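Local coordinates for sigma C capsid protein (PDB 2BSF), which forms the trimeric fibre by which avian reovirus attaches to cells, the chain here being its C-terminal receptor-binding part, at residues S123-V128 with Q140-Y145; T97-D102 with S147-T152; E44-Q49 with A70-R75; T63-V68 with S82-L87. All blocks are in the same frame, centred on the assembly; numbering follows the deposited sequence.

How the contacts relate
All four contacts are antiparallel strand pairings within the curled sheet of the C-terminal beta-barrel. Contact 1 and contact 2, with centres about 14 Å apart, meet directly: strands 135-145 and 150-156 are neighbours, and Val144 N lies 3.0 Å from Thr152 O. Contact 3 and contact 4 share strand 63-73 but use its two ends, with centres about 21 Å apart. Contact 4 also reaches contact 2 inside the barrel, where Phe98 packs on Met66. Contact 1 and contact 3 do not touch within one chain, yet both face other subunits of the trimer: Ser123 of one copy packs on Leu47 of another. The sulfate ions beside contacts 2 and 3 probably come from the crystallisation liquor.

Contact 1. Residues S123-V128 with Q140-Y145; sequences SFPVDV and QAYGVY
Phe124 and Gly143 meet in an antiparallel pairing between strands 124-132 and 135-145, the two arms of a beta hairpin in the barrel wall. Four backbone hydrogen bonds join Phe124 with Gly143 and Val126 with Ala141. The proline at 125 suits a non-hydrogen-bonded position opposite Tyr142, since it has no N-H to offer.

On the inner face the Phe124 ring lies across the glycine: Gly143 CA stands 4.0 Å from the ring centroid, in a CH-pi contact 17° off the normal. Gly143, having no side chain, lets the Phe124 ring lie directly against the neighbouring backbone. Phe124 CG sits between its backbone N and carbonyl carbon (chi1 56°), a torsion that swings the ring over the neighbouring strand. Its CE1 reaches Tyr145 CD2 at 3.5 Å, the two rings being nearly parallel but slid apart.

On the other face Pro125 CB rests 3.8 Å from Tyr142 CE1. The bent chain of Gln140 brings NE2 back to its neighbour's carbonyl, Ala141 O, at 2.9 Å and in the carbonyl plane. That oxygen also accepts from Val126 N, which comes from above the plane, so two donors grip it. Asp127 turns its carboxylate to Arg171 of the second subunit in a salt bridge. It is a two-faced beta hairpin, Phe124, Val126 and Ala141 turned to the barrel interior and Pro125, Asp127, Gln140 and Tyr142 to the second subunit.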
loop_
_atom_site.group_PDB
_atom_site.type_symbol
_atom_site.label_atom_id
_atom_site.label_comp_id
_atom_site.label_asym_id
_atom_site.label_seq_id
_atom_site.Cartn_x
_atom_site.Cartn_y
_atom_site.Cartn_z
ATOM N N SER A 123 -6.104 -7.372 13.857
ATOM C CA SER A 123 -6.730 -8.012 12.719
ATOM C C SER A 123 -6.465 -7.174 11.469
ATOM O O SER A 123 -6.289 -5.953 11.535
ATOM C CB SER A 123 -8.235 -8.199 12.965
ATOM O OG SER A 123 -8.464 -9.173 13.983
ATOM N N PHE A 124 -6.384 -7.845 10.331
ATOM C CA PHE A 124 -6.033 -7.187 9.066
ATOM C C PHE A 124 -6.976 -7.653 7.959
ATOM O O PHE A 124 -7.455 -8.788 8.006
ATOM C CB PHE A 124 -4.539 -7.428 8.711
ATOM C CG PHE A 124 -4.139 -8.885 8.631
ATOM C CD1 PHE A 124 -3.746 -9.577 9.772
ATOM C CD2 PHE A 124 -4.156 -9.555 7.410
ATOM C CE1 PHE A 124 -3.380 -10.928 9.694
ATOM C CE2 PHE A 124 -3.776 -10.885 7.308
ATOM C CZ PHE A 124 -3.399 -11.584 8.468
ATOM N N PRO A 125 -7.273 -6.779 6.984
ATOM C CA PRO A 125 -8.239 -7.206 5.943
ATOM C C PRO A 125 -7.686 -8.205 4.940
ATOM O O PRO A 125 -6.495 -8.190 4.586
ATOM C CB PRO A 125 -8.707 -5.889 5.281
ATOM C CG PRO A 125 -7.689 -4.839 5.670
ATOM C CD PRO A 125 -6.831 -5.380 6.824
ATOM N N VAL A 126 -8.569 -9.118 4.549
ATOM C CA VAL A 126 -8.276 -10.180 3.620
ATOM C C VAL A 126 -9.462 -10.288 2.650
ATOM O O VAL A 126 -10.591 -10.382 3.105
ATOM C CB VAL A 126 -8.122 -11.520 4.393
ATOM C CG1 VAL A 126 -7.903 -12.673 3.425
ATOM C CG2 VAL A 126 -6.942 -11.427 5.395
ATOM N N ASP A 127 -9.200 -10.254 1.342
ATOM C CA ASP A 127 -10.262 -10.445 0.364
ATOM C C ASP A 127 -10.341 -11.933 0.094
ATOM O O ASP A 127 -9.317 -12.577 -0.235
ATOM C CB ASP A 127 -9.959 -9.728 -0.949
ATOM C CG ASP A 127 -10.166 -8.192 -0.850
ATOM O OD1 ASP A 127 -10.618 -7.693 0.202
ATOM O OD2 ASP A 127 -9.920 -7.492 -1.836
ATOM N N VAL A 128 -11.545 -12.483 0.223
ATOM C CA VAL A 128 -11.727 -13.932 0.002
ATOM C C VAL A 128 -12.835 -14.145 -1.049
ATOM O O VAL A 128 -13.816 -13.434 -1.040
ATOM C CB VAL A 128 -12.162 -14.583 1.330
ATOM C CG1 VAL A 128 -12.511 -16.050 1.123
ATOM C CG2 VAL A 128 -11.032 -14.468 2.345
ATOM N N GLN A 140 -15.092 -9.242 2.084
ATOM C CA GLN A 140 -14.036 -8.556 2.817
ATOM C C GLN A 140 -13.963 -9.339 4.135
ATOM O O GLN A 140 -14.868 -9.235 4.943
ATOM C CB GLN A 140 -14.457 -7.100 3.091
ATOM C CG GLN A 140 -13.554 -6.325 4.078
ATOM C CD GLN A 140 -12.158 -6.288 3.590
ATOM O OE1 GLN A 140 -11.825 -5.534 2.686
ATOM N NE2 GLN A 140 -11.318 -7.120 4.170
ATOM N N ALA A 141 -12.938 -10.168 4.320
ATOM C CA ALA A 141 -12.783 -10.927 5.576
ATOM C C ALA A 141 -11.649 -10.319 6.397
ATOM O O ALA A 141 -11.105 -9.310 5.995
ATOM C CB ALA A 141 -12.534 -12.441 5.270
ATOM N N TYR A 142 -11.279 -10.933 7.523
ATOM C CA TYR A 142 -10.153 -10.471 8.366
ATOM C C TYR A 142 -9.289 -11.649 8.797
ATOM O O TYR A 142 -9.767 -12.763 8.933
ATOM C CB TYR A 142 -10.657 -9.638 9.577
ATOM C CG TYR A 142 -11.281 -8.337 9.075
ATOM C CD1 TYR A 142 -10.479 -7.198 8.831
ATOM C CD2 TYR A 142 -12.642 -8.270 8.742
ATOM C CE1 TYR A 142 -11.038 -5.986 8.294
ATOM C CE2 TYR A 142 -13.217 -7.067 8.187
ATOM C CZ TYR A 142 -12.399 -5.946 7.975
ATOM O OH TYR A 142 -12.943 -4.784 7.446
ATOM N N GLY A 143 -8.010 -11.387 8.991
ATOM C CA GLY A 143 -7.059 -12.406 9.429
ATOM C C GLY A 143 -6.513 -11.872 10.724
ATOM O O GLY A 143 -6.698 -10.698 11.007
ATOM N N VAL A 144 -5.893 -12.728 11.518
ATOM C CA VAL A 144 -5.179 -12.286 12.734
ATOM C C VAL A 144 -4.006 -13.240 12.994
ATOM O O VAL A 144 -4.156 -14.442 12.853
ATOM C CB VAL A 144 -6.121 -12.140 13.986
ATOM C CG1 VAL A 144 -6.740 -13.471 14.408
ATOM C CG2 VAL A 144 -5.382 -11.441 15.192
ATOM N N TYR A 145 -2.834 -12.700 13.309
ATOM C CA TYR A 145 -1.703 -13.542 13.702
ATOM C C TYR A 145 -1.857 -14.004 15.138
ATOM O O TYR A 145 -2.002 -13.180 16.046
ATOM C CB TYR A 145 -0.395 -12.765 13.534
ATOM C CG TYR A 145 0.050 -12.791 12.110
ATOM C CD1 TYR A 145 0.868 -13.818 11.630
ATOM C CD2 TYR A 145 -0.355 -11.789 11.230
ATOM C CE1 TYR A 145 1.253 -13.847 10.288
ATOM C CE2 TYR A 145 0.044 -11.792 9.893
ATOM C CZ TYR A 145 0.823 -12.811 9.435
ATOM O OH TYR A 145 1.177 -12.795 8.123
#

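Contact 2. Residues T97-D102 with S147-T152; sequences TFDLSD and SSRVFT. With SO4 (sulfate ion), chain D.
Phe151 holds CG between its backbone N and carbonyl carbon (chi1 69°), whereas Phe98 turns CG anti to its carbonyl carbon (chi1 -71°); together these torsions slide the ring of Phe151 beneath the CB of Phe98. That CB stands 3.6 Å from the Phe151 ring centroid in a CH-pi contact over the face. The rings themselves are nearly parallel, with planes at 10°, but barely overlap. A flat ring suits this buried place because its face can receive the Phe98 CB.

On the opposite face the hydroxyls Thr97 OG1 and Thr152 OG1 hydrogen-bond at 2.9 Å, and Thr97 OG1 has a further partner in Thr57. Where the strands end, Leu100 N bonds to Arg149 O at 2.9 Å. Asp99 forms an Asx turn, its OD1 accepting from Ser101 N. The long Arg149 chain, bent at chi3, lays its guanidinium with one face over Leu100 CB, and a water joins Arg149 NH1 to Asp99 OD1, two groups too far apart for a salt bridge.

Strand 46-58 flanks strand 93-104 on its other side, with Trp52 meeting the Phe98 ring edge-to-face. Strand 135-145 continues the sheet beyond strand 150-156, and Leu110, Leu113 and Val114 of a loop pack around Leu100.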
loop_
_atom_site.group_PDB
_atom_site.type_symbol
_atom_site.label_atom_id
_atom_site.label_comp_id
_atom_site.label_asym_id
_atom_site.label_seq_id
_atom_site.Cartn_x
_atom_site.Cartn_y
_atom_site.Cartn_z
ATOM N N THR A 97 -6.181 -21.527 8.605
ATOM C CA THR A 97 -4.949 -21.192 9.264
ATOM C C THR A 97 -3.773 -21.348 8.318
ATOM O O THR A 97 -3.672 -22.335 7.595
ATOM C CB THR A 97 -4.801 -22.077 10.508
ATOM O OG1 THR A 97 -5.829 -21.700 11.413
ATOM C CG2 THR A 97 -3.425 -21.858 11.189
ATOM N N PHE A 98 -2.898 -20.352 8.341
ATOM C CA PHE A 98 -1.728 -20.289 7.480
ATOM C C PHE A 98 -0.474 -20.259 8.382
ATOM O O PHE A 98 -0.089 -19.217 8.932
ATOM C CB PHE A 98 -1.835 -19.051 6.590
ATOM C CG PHE A 98 -2.890 -19.170 5.529
ATOM C CD1 PHE A 98 -4.234 -18.852 5.807
ATOM C CD2 PHE A 98 -2.545 -19.595 4.245
ATOM C CE1 PHE A 98 -5.214 -18.981 4.819
ATOM C CE2 PHE A 98 -3.527 -19.726 3.262
ATOM C CZ PHE A 98 -4.846 -19.448 3.552
ATOM N N ASP A 99 0.121 -21.434 8.577
ATOM C CA ASP A 99 1.319 -21.550 9.418
ATOM C C ASP A 99 2.548 -21.710 8.518
ATOM O O ASP A 99 2.509 -22.559 7.619
ATOM C CB ASP A 99 1.123 -22.820 10.256
ATOM C CG ASP A 99 2.292 -23.129 11.152
ATOM O OD1 ASP A 99 3.425 -22.643 10.921
ATOM O OD2 ASP A 99 2.035 -23.854 12.106
ATOM N N LEU A 100 3.627 -20.936 8.745
ATOM C CA LEU A 100 4.817 -21.042 7.876
ATOM C C LEU A 100 5.337 -22.476 7.694
ATOM O O LEU A 100 5.864 -22.821 6.625
ATOM C CB LEU A 100 5.972 -20.133 8.353
ATOM C CG LEU A 100 5.751 -18.616 8.305
ATOM C CD1 LEU A 100 7.024 -17.931 8.788
ATOM C CD2 LEU A 100 5.330 -18.161 6.866
ATOM N N SER A 101 5.192 -23.316 8.715
ATOM C CA SER A 101 5.619 -24.733 8.624
ATOM C C SER A 101 4.923 -25.516 7.506
ATOM O O SER A 101 5.431 -26.550 7.044
ATOM C CB SER A 101 5.439 -25.442 9.980
ATOM O OG SER A 101 6.281 -24.811 10.942
ATOM N N ASP A 102 3.775 -25.021 7.045
ATOM C CA ASP A 102 3.046 -25.730 5.984
ATOM C C ASP A 102 3.299 -25.212 4.578
ATOM O O ASP A 102 2.562 -25.546 3.662
ATOM C CB ASP A 102 1.547 -25.755 6.290
ATOM C CG ASP A 102 1.242 -26.509 7.567
ATOM O OD1 ASP A 102 1.732 -27.645 7.712
ATOM O OD2 ASP A 102 0.515 -25.963 8.419
ATOM N N SER A 147 0.561 -15.977 16.320
ATOM C CA SER A 147 1.981 -15.894 16.665
ATOM C C SER A 147 2.690 -15.397 15.408
ATOM O O SER A 147 2.048 -15.162 14.382
ATOM C CB SER A 147 2.514 -17.244 17.104
ATOM O OG SER A 147 2.664 -18.100 16.001
ATOM N N SER A 148 3.989 -15.195 15.473
ATOM C CA SER A 148 4.693 -14.574 14.371
ATOM C C SER A 148 4.729 -15.466 13.096
ATOM O O SER A 148 4.938 -14.967 11.980
ATOM C CB SER A 148 6.098 -14.167 14.825
ATOM O OG SER A 148 6.926 -15.296 14.862
ATOM N N ARG A 149 4.505 -16.770 13.282
ATOM C CA ARG A 149 4.525 -17.734 12.191
ATOM C C ARG A 149 3.132 -18.128 11.682
ATOM O O ARG A 149 3.032 -18.865 10.697
ATOM C CB ARG A 149 5.279 -19.012 12.611
ATOM C CG ARG A 149 6.816 -18.872 12.744
ATOM C CD ARG A 149 7.471 -20.288 12.883
ATOM N NE ARG A 149 8.472 -20.480 11.838
ATOM C CZ ARG A 149 8.466 -21.470 10.971
ATOM N NH1 ARG A 149 7.521 -22.397 11.013
ATOM N NH2 ARG A 149 9.419 -21.536 10.064
ATOM N N VAL A 150 2.065 -17.659 12.326
ATOM C CA VAL A 150 0.746 -18.262 12.065
ATOM C C VAL A 150 -0.354 -17.216 12.072
ATOM O O VAL A 150 -0.482 -16.470 13.029
ATOM C CB VAL A 150 0.388 -19.338 13.165
ATOM C CG1 VAL A 150 -0.939 -20.061 12.866
ATOM C CG2 VAL A 150 1.517 -20.378 13.378
ATOM N N PHE A 151 -1.127 -17.136 10.990
ATOM C CA PHE A 151 -2.351 -16.335 11.000
ATOM C C PHE A 151 -3.531 -17.187 10.582
ATOM O O PHE A 151 -3.381 -18.239 9.932
ATOM C CB PHE A 151 -2.245 -15.073 10.123
ATOM C CG PHE A 151 -2.171 -15.328 8.627
ATOM C CD1 PHE A 151 -0.947 -15.515 7.992
ATOM C CD2 PHE A 151 -3.310 -15.268 7.843
ATOM C CE1 PHE A 151 -0.850 -15.684 6.622
ATOM C CE2 PHE A 151 -3.230 -15.438 6.469
ATOM C CZ PHE A 151 -2.002 -15.658 5.854
ATOM N N THR A 152 -4.703 -16.722 10.951
ATOM C CA THR A 152 -5.920 -17.445 10.652
ATOM C C THR A 152 -6.882 -16.441 10.062
ATOM O O THR A 152 -7.011 -15.339 10.594
ATOM C CB THR A 152 -6.508 -18.055 11.947
ATOM O OG1 THR A 152 -5.573 -19.014 12.432
ATOM C CG2 THR A 152 -7.841 -18.767 11.685
HETATM S S SO4 D . 6.336 -15.833 18.454
HETATM O O1 SO4 D . 5.144 -15.030 18.208
HETATM O O2 SO4 D . 6.266 -16.247 19.850
HETATM O O3 SO4 D . 6.429 -17.051 17.630
HETATM O O4 SO4 D . 7.511 -14.988 18.231
HETATM O O HOH W 1 5.384 -22.538 12.965
#

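Contact 3. Residues E44-Q49 with A70-R75; sequences EAQLMQ and AHCHGR. With SO4 (sulfate ion), chain C.
Gln46 and Cys72, and likewise Met48 and Ala70, are antiparallel hydrogen-bonded pairs, each tied by two backbone bonds. The straightest runs from Cys72 N to Gln46 O at 2.7 Å, with 173° at the hydrogen. Three CA-H...O contacts fill in between, such as Leu47 CA to Ala70 O at 3.4 Å.

Sulfur and apolar contacts occupy one face. Met48 reaches along the sheet with an extended chain, so that its CE comes 3.7 Å from Cys72 SG; a flexible thioether fits well against the small cysteine and alanine. Pro107 and Arg112 close over this side. Across the sheet, Leu47 CD1 approaches His71 CB at 3.8 Å, the side chains crossing at about a right angle, and Ser123 of the third subunit packs on both.

Polar and charged side chains find their partners beyond the two strands. His73 hydrogen-bonds through ND1 to Asp175 of the third subunit and through NE2 to Asp78, while Gln46 NE2 bonds to Asp109. Arg75 makes salt bridges with Asp28 and the terminal carboxylate of Thr176, and holds a sulfate oxygen, O2, near its guanidinium plane by weak bonds.

With an acidic partner at each ring nitrogen, His73 is probably favoured in its doubly protonated form.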
loop_
_atom_site.group_PDB
_atom_site.type_symbol
_atom_site.label_atom_id
_atom_site.label_comp_id
_atom_site.label_asym_id
_atom_site.label_seq_id
_atom_site.Cartn_x
_atom_site.Cartn_y
_atom_site.Cartn_z
ATOM N N GLU A 44 16.348 -5.315 -3.048
ATOM C CA GLU A 44 15.650 -5.856 -4.186
ATOM C C GLU A 44 14.319 -6.485 -3.774
ATOM O O GLU A 44 14.249 -7.285 -2.824
ATOM C CB GLU A 44 16.540 -6.882 -4.864
ATOM C CG GLU A 44 17.644 -6.236 -5.646
ATOM C CD GLU A 44 18.380 -7.224 -6.521
ATOM O OE1 GLU A 44 18.141 -8.444 -6.397
ATOM O OE2 GLU A 44 19.191 -6.772 -7.348
ATOM N N ALA A 45 13.270 -6.099 -4.487
ATOM C CA ALA A 45 11.960 -6.750 -4.356
ATOM C C ALA A 45 12.079 -8.181 -4.856
ATOM O O ALA A 45 13.060 -8.558 -5.553
ATOM C CB ALA A 45 10.927 -5.976 -5.150
ATOM N N GLN A 46 11.158 -9.028 -4.424
ATOM C CA GLN A 46 11.090 -10.373 -4.959
ATOM C C GLN A 46 9.653 -10.847 -5.030
ATOM O O GLN A 46 8.795 -10.359 -4.290
ATOM C CB GLN A 46 11.982 -11.369 -4.191
ATOM C CG GLN A 46 11.806 -11.445 -2.747
ATOM C CD GLN A 46 12.913 -12.277 -2.069
ATOM O OE1 GLN A 46 13.148 -13.449 -2.440
ATOM N NE2 GLN A 46 13.563 -11.680 -1.046
ATOM N N LEU A 47 9.416 -11.784 -5.944
ATOM C CA LEU A 47 8.125 -12.419 -6.131
ATOM C C LEU A 47 8.376 -13.894 -5.861
ATOM O O LEU A 47 9.001 -14.577 -6.659
ATOM C CB LEU A 47 7.576 -12.177 -7.552
ATOM C CG LEU A 47 6.184 -12.771 -7.855
ATOM C CD1 LEU A 47 5.123 -12.039 -7.016
ATOM C CD2 LEU A 47 5.859 -12.649 -9.344
ATOM N N MET A 48 7.945 -14.345 -4.689
ATOM C CA MET A 48 8.124 -15.734 -4.242
ATOM C C MET A 48 6.882 -16.497 -4.680
ATOM O O MET A 48 5.789 -15.944 -4.689
ATOM C CB MET A 48 8.239 -15.791 -2.716
ATOM C CG MET A 48 9.326 -14.938 -2.082
ATOM S SD MET A 48 9.199 -14.998 -0.263
ATOM C CE MET A 48 10.598 -13.980 0.173
ATOM N N GLN A 49 7.064 -17.749 -5.090
ATOM C CA GLN A 49 5.972 -18.597 -5.522
ATOM C C GLN A 49 6.127 -19.899 -4.792
ATOM O O GLN A 49 7.177 -20.511 -4.823
ATOM C CB GLN A 49 6.056 -18.875 -7.018
ATOM C CG GLN A 49 6.099 -17.615 -7.883
ATOM C CD GLN A 49 6.068 -17.936 -9.357
ATOM O OE1 GLN A 49 7.027 -17.678 -10.076
ATOM N NE2 GLN A 49 4.974 -18.535 -9.810
ATOM N N ALA A 70 3.921 -14.299 -3.368
ATOM C CA ALA A 70 4.177 -13.295 -2.348
ATOM C C ALA A 70 5.074 -12.261 -2.968
ATOM O O ALA A 70 6.221 -12.551 -3.304
ATOM C CB ALA A 70 4.821 -13.933 -1.111
ATOM N N HIS A 71 4.530 -11.065 -3.196
ATOM C CA HIS A 71 5.322 -9.966 -3.742
ATOM C C HIS A 71 5.871 -9.143 -2.578
ATOM O O HIS A 71 5.104 -8.487 -1.853
ATOM C CB HIS A 71 4.466 -9.095 -4.674
ATOM C CG HIS A 71 5.221 -7.952 -5.281
ATOM N ND1 HIS A 71 4.800 -6.635 -5.190
ATOM C CD2 HIS A 71 6.370 -7.930 -5.994
ATOM C CE1 HIS A 71 5.647 -5.860 -5.841
ATOM N NE2 HIS A 71 6.615 -6.620 -6.331
ATOM N N CYS A 72 7.196 -9.202 -2.395
ATOM C CA CYS A 72 7.872 -8.580 -1.249
ATOM C C CYS A 72 8.582 -7.338 -1.767
ATOM O O CYS A 72 9.443 -7.450 -2.629
ATOM C CB CYS A 72 8.917 -9.556 -0.677
ATOM S SG CYS A 72 8.248 -11.176 -0.309
ATOM N N HIS A 73 8.220 -6.158 -1.269
ATOM C CA HIS A 73 8.743 -4.937 -1.858
ATOM C C HIS A 73 8.908 -4.024 -0.674
ATOM O O HIS A 73 7.939 -3.585 -0.055
ATOM C CB HIS A 73 7.810 -4.371 -2.980
ATOM C CG HIS A 73 6.375 -4.141 -2.571
ATOM N ND1 HIS A 73 5.826 -2.877 -2.442
ATOM C CD2 HIS A 73 5.369 -5.015 -2.293
ATOM C CE1 HIS A 73 4.552 -2.983 -2.101
ATOM N NE2 HIS A 73 4.247 -4.274 -2.009
ATOM N N GLY A 74 10.160 -3.799 -0.295
ATOM C CA GLY A 74 10.421 -3.102 0.955
ATOM C C GLY A 74 9.976 -4.013 2.095
ATOM O O GLY A 74 10.079 -5.256 2.021
ATOM N N ARG A 75 9.402 -3.417 3.118
ATOM C CA ARG A 75 8.879 -4.227 4.209
ATOM C C ARG A 75 7.384 -4.524 4.035
ATOM O O ARG A 75 6.691 -4.848 4.986
ATOM C CB ARG A 75 9.193 -3.585 5.536
ATOM C CG ARG A 75 10.699 -3.267 5.685
ATOM C CD ARG A 75 11.076 -3.126 7.157
ATOM N NE ARG A 75 10.982 -4.419 7.823
ATOM C CZ ARG A 75 11.968 -5.311 7.971
ATOM N NH1 ARG A 75 13.192 -5.084 7.523
ATOM N NH2 ARG A 75 11.713 -6.462 8.578
HETATM S S SO4 C . 14.721 -8.424 7.904
HETATM O O1 SO4 C . 14.044 -9.028 9.064
HETATM O O2 SO4 C . 13.705 -7.768 7.088
HETATM O O3 SO4 C . 15.403 -9.424 7.084
HETATM O O4 SO4 C . 15.692 -7.403 8.295
#

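Contact 4. Residues T63-V68 with S82-L87; sequences TIDMTV and SSTGNL
Thr67 and Ser82 form a regular antiparallel hydrogen-bonded pair, with Thr67 N to Ser82 O at 2.7 Å and a return bond from Ser82 N. The N-to-C directions of 63-68 and 82-84 make 136°, well short of strictly antiparallel. Thr84 N still bonds to Asp65 O, but beyond it waters bridge the gap: one joins Asp65 N to Thr84 O, another Thr63 O to Asn86 O. Gly85 has a positive phi of 96°, a bend that glycine adopts readily.

Ile64 fills the inside of this bend. Its CG1 branch, anti to the backbone N (chi1 -179°), carries CD1 to 3.6 Å from Ser83 CB and 3.8 Å from Leu87 CB, and the Ile64 and Leu87 side chains cross at about a right angle. The Met66 chain folds at chi2 and chi3 and lays SD 3.6 Å from Ser83 CB, where a small serine fits; Ser83 OG accepts a hydrogen bond from Leu168 N. On the outer face Thr84 OG1 stands 3.5 Å from Asp65 CB, and waters connect this hydroxyl to Asp65 OD2 and Thr67 OG1.

Strands 46-58 and 163-175 extend the sheet on the two sides. This is a barrel-wall beta hairpin, apolar at Ile64, Met66 and Leu87, hydrated opposite.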
loop_
_atom_site.group_PDB
_atom_site.type_symbol
_atom_site.label_atom_id
_atom_site.label_comp_id
_atom_site.label_asym_id
_atom_site.label_seq_id
_atom_site.Cartn_x
_atom_site.Cartn_y
_atom_site.Cartn_z
ATOM N N THR A 63 -7.854 -29.694 4.855
ATOM C CA THR A 63 -6.766 -28.826 4.463
ATOM C C THR A 63 -7.007 -28.470 3.000
ATOM O O THR A 63 -7.782 -29.144 2.323
ATOM C CB THR A 63 -5.340 -29.514 4.573
ATOM O OG1 THR A 63 -5.274 -30.639 3.673
ATOM C CG2 THR A 63 -4.960 -29.904 6.011
ATOM N N ILE A 64 -6.331 -27.432 2.508
ATOM C CA ILE A 64 -6.477 -27.048 1.086
ATOM C C ILE A 64 -5.165 -26.467 0.621
ATOM O O ILE A 64 -4.547 -25.654 1.324
ATOM C CB ILE A 64 -7.710 -26.098 0.834
ATOM C CG1 ILE A 64 -7.829 -25.763 -0.652
ATOM C CG2 ILE A 64 -7.600 -24.795 1.674
ATOM C CD1 ILE A 64 -9.179 -25.817 -1.210
ATOM N N ASP A 65 -4.690 -26.937 -0.521
ATOM C CA ASP A 65 -3.444 -26.449 -1.103
ATOM C C ASP A 65 -3.696 -25.119 -1.749
ATOM O O ASP A 65 -4.631 -24.990 -2.551
ATOM C CB ASP A 65 -2.987 -27.368 -2.245
ATOM C CG ASP A 65 -2.429 -28.702 -1.756
ATOM O OD1 ASP A 65 -2.230 -28.892 -0.528
ATOM O OD2 ASP A 65 -2.168 -29.546 -2.636
ATOM N N MET A 66 -2.832 -24.156 -1.452
ATOM C CA MET A 66 -2.948 -22.813 -2.029
ATOM C C MET A 66 -1.703 -22.575 -2.832
ATOM O O MET A 66 -0.617 -22.851 -2.364
ATOM C CB MET A 66 -3.078 -21.723 -0.919
ATOM C CG MET A 66 -4.268 -21.935 0.079
ATOM S SD MET A 66 -5.882 -21.934 -0.728
ATOM C CE MET A 66 -6.080 -20.220 -1.229
ATOM N N THR A 67 -1.876 -22.068 -4.045
ATOM C CA THR A 67 -0.764 -21.597 -4.841
ATOM C C THR A 67 -0.603 -20.119 -4.488
ATOM O O THR A 67 -1.544 -19.328 -4.650
ATOM C CB THR A 67 -1.077 -21.743 -6.341
ATOM O OG1 THR A 67 -1.157 -23.141 -6.643
ATOM C CG2 THR A 67 0.018 -21.089 -7.194
ATOM N N VAL A 68 0.580 -19.776 -3.973
ATOM C CA VAL A 68 0.832 -18.452 -3.415
ATOM C C VAL A 68 1.898 -17.731 -4.226
ATOM O O VAL A 68 2.951 -18.280 -4.542
ATOM C CB VAL A 68 1.223 -18.516 -1.897
ATOM C CG1 VAL A 68 1.389 -17.135 -1.279
ATOM C CG2 VAL A 68 0.197 -19.267 -1.090
ATOM N N SER A 82 -4.433 -18.802 -4.654
ATOM C CA SER A 82 -5.507 -19.453 -5.373
ATOM C C SER A 82 -5.469 -20.940 -5.010
ATOM O O SER A 82 -4.393 -21.539 -4.999
ATOM C CB SER A 82 -5.207 -19.301 -6.869
ATOM O OG SER A 82 -6.359 -19.591 -7.595
ATOM N N SER A 83 -6.620 -21.541 -4.707
ATOM C CA SER A 83 -6.645 -22.955 -4.288
ATOM C C SER A 83 -6.577 -23.944 -5.457
ATOM O O SER A 83 -7.005 -23.675 -6.573
ATOM C CB SER A 83 -7.910 -23.253 -3.461
ATOM O OG SER A 83 -9.100 -23.157 -4.257
ATOM N N THR A 84 -6.111 -25.142 -5.162
ATOM C CA THR A 84 -6.373 -26.274 -6.045
ATOM C C THR A 84 -7.113 -27.302 -5.183
ATOM O O THR A 84 -6.727 -27.564 -4.018
ATOM C CB THR A 84 -5.050 -26.875 -6.591
ATOM O OG1 THR A 84 -4.172 -27.096 -5.481
ATOM C CG2 THR A 84 -4.351 -25.893 -7.576
ATOM N N GLY A 85 -8.185 -27.867 -5.727
ATOM C CA GLY A 85 -8.943 -28.865 -4.995
ATOM C C GLY A 85 -10.147 -28.265 -4.286
ATOM O O GLY A 85 -10.468 -27.082 -4.458
ATOM N N ASN A 86 -10.827 -29.090 -3.504
ATOM C CA ASN A 86 -11.973 -28.614 -2.735
ATOM C C ASN A 86 -11.586 -28.559 -1.246
ATOM O O ASN A 86 -10.686 -29.286 -0.784
ATOM C CB ASN A 86 -13.216 -29.492 -3.005
ATOM C CG ASN A 86 -13.193 -30.787 -2.216
ATOM O OD1 ASN A 86 -13.423 -30.787 -1.012
ATOM N ND2 ASN A 86 -12.885 -31.884 -2.883
ATOM N N LEU A 87 -12.199 -27.640 -0.525
ATOM C CA LEU A 87 -12.128 -27.642 0.934
ATOM C C LEU A 87 -13.488 -28.058 1.498
ATOM O O LEU A 87 -14.524 -27.490 1.145
ATOM C CB LEU A 87 -11.781 -26.248 1.484
ATOM C CG LEU A 87 -11.796 -26.099 3.008
ATOM C CD1 LEU A 87 -10.523 -26.749 3.622
ATOM C CD2 LEU A 87 -11.937 -24.608 3.365
HETATM O O HOH W 2 -8.203 -30.010 -0.247
HETATM O O HOH W 3 -6.152 -29.172 -1.883
HETATM O O HOH W 4 -2.219 -29.432 -5.204
HETATM O O HOH W 5 -2.082 -25.352 -4.893
#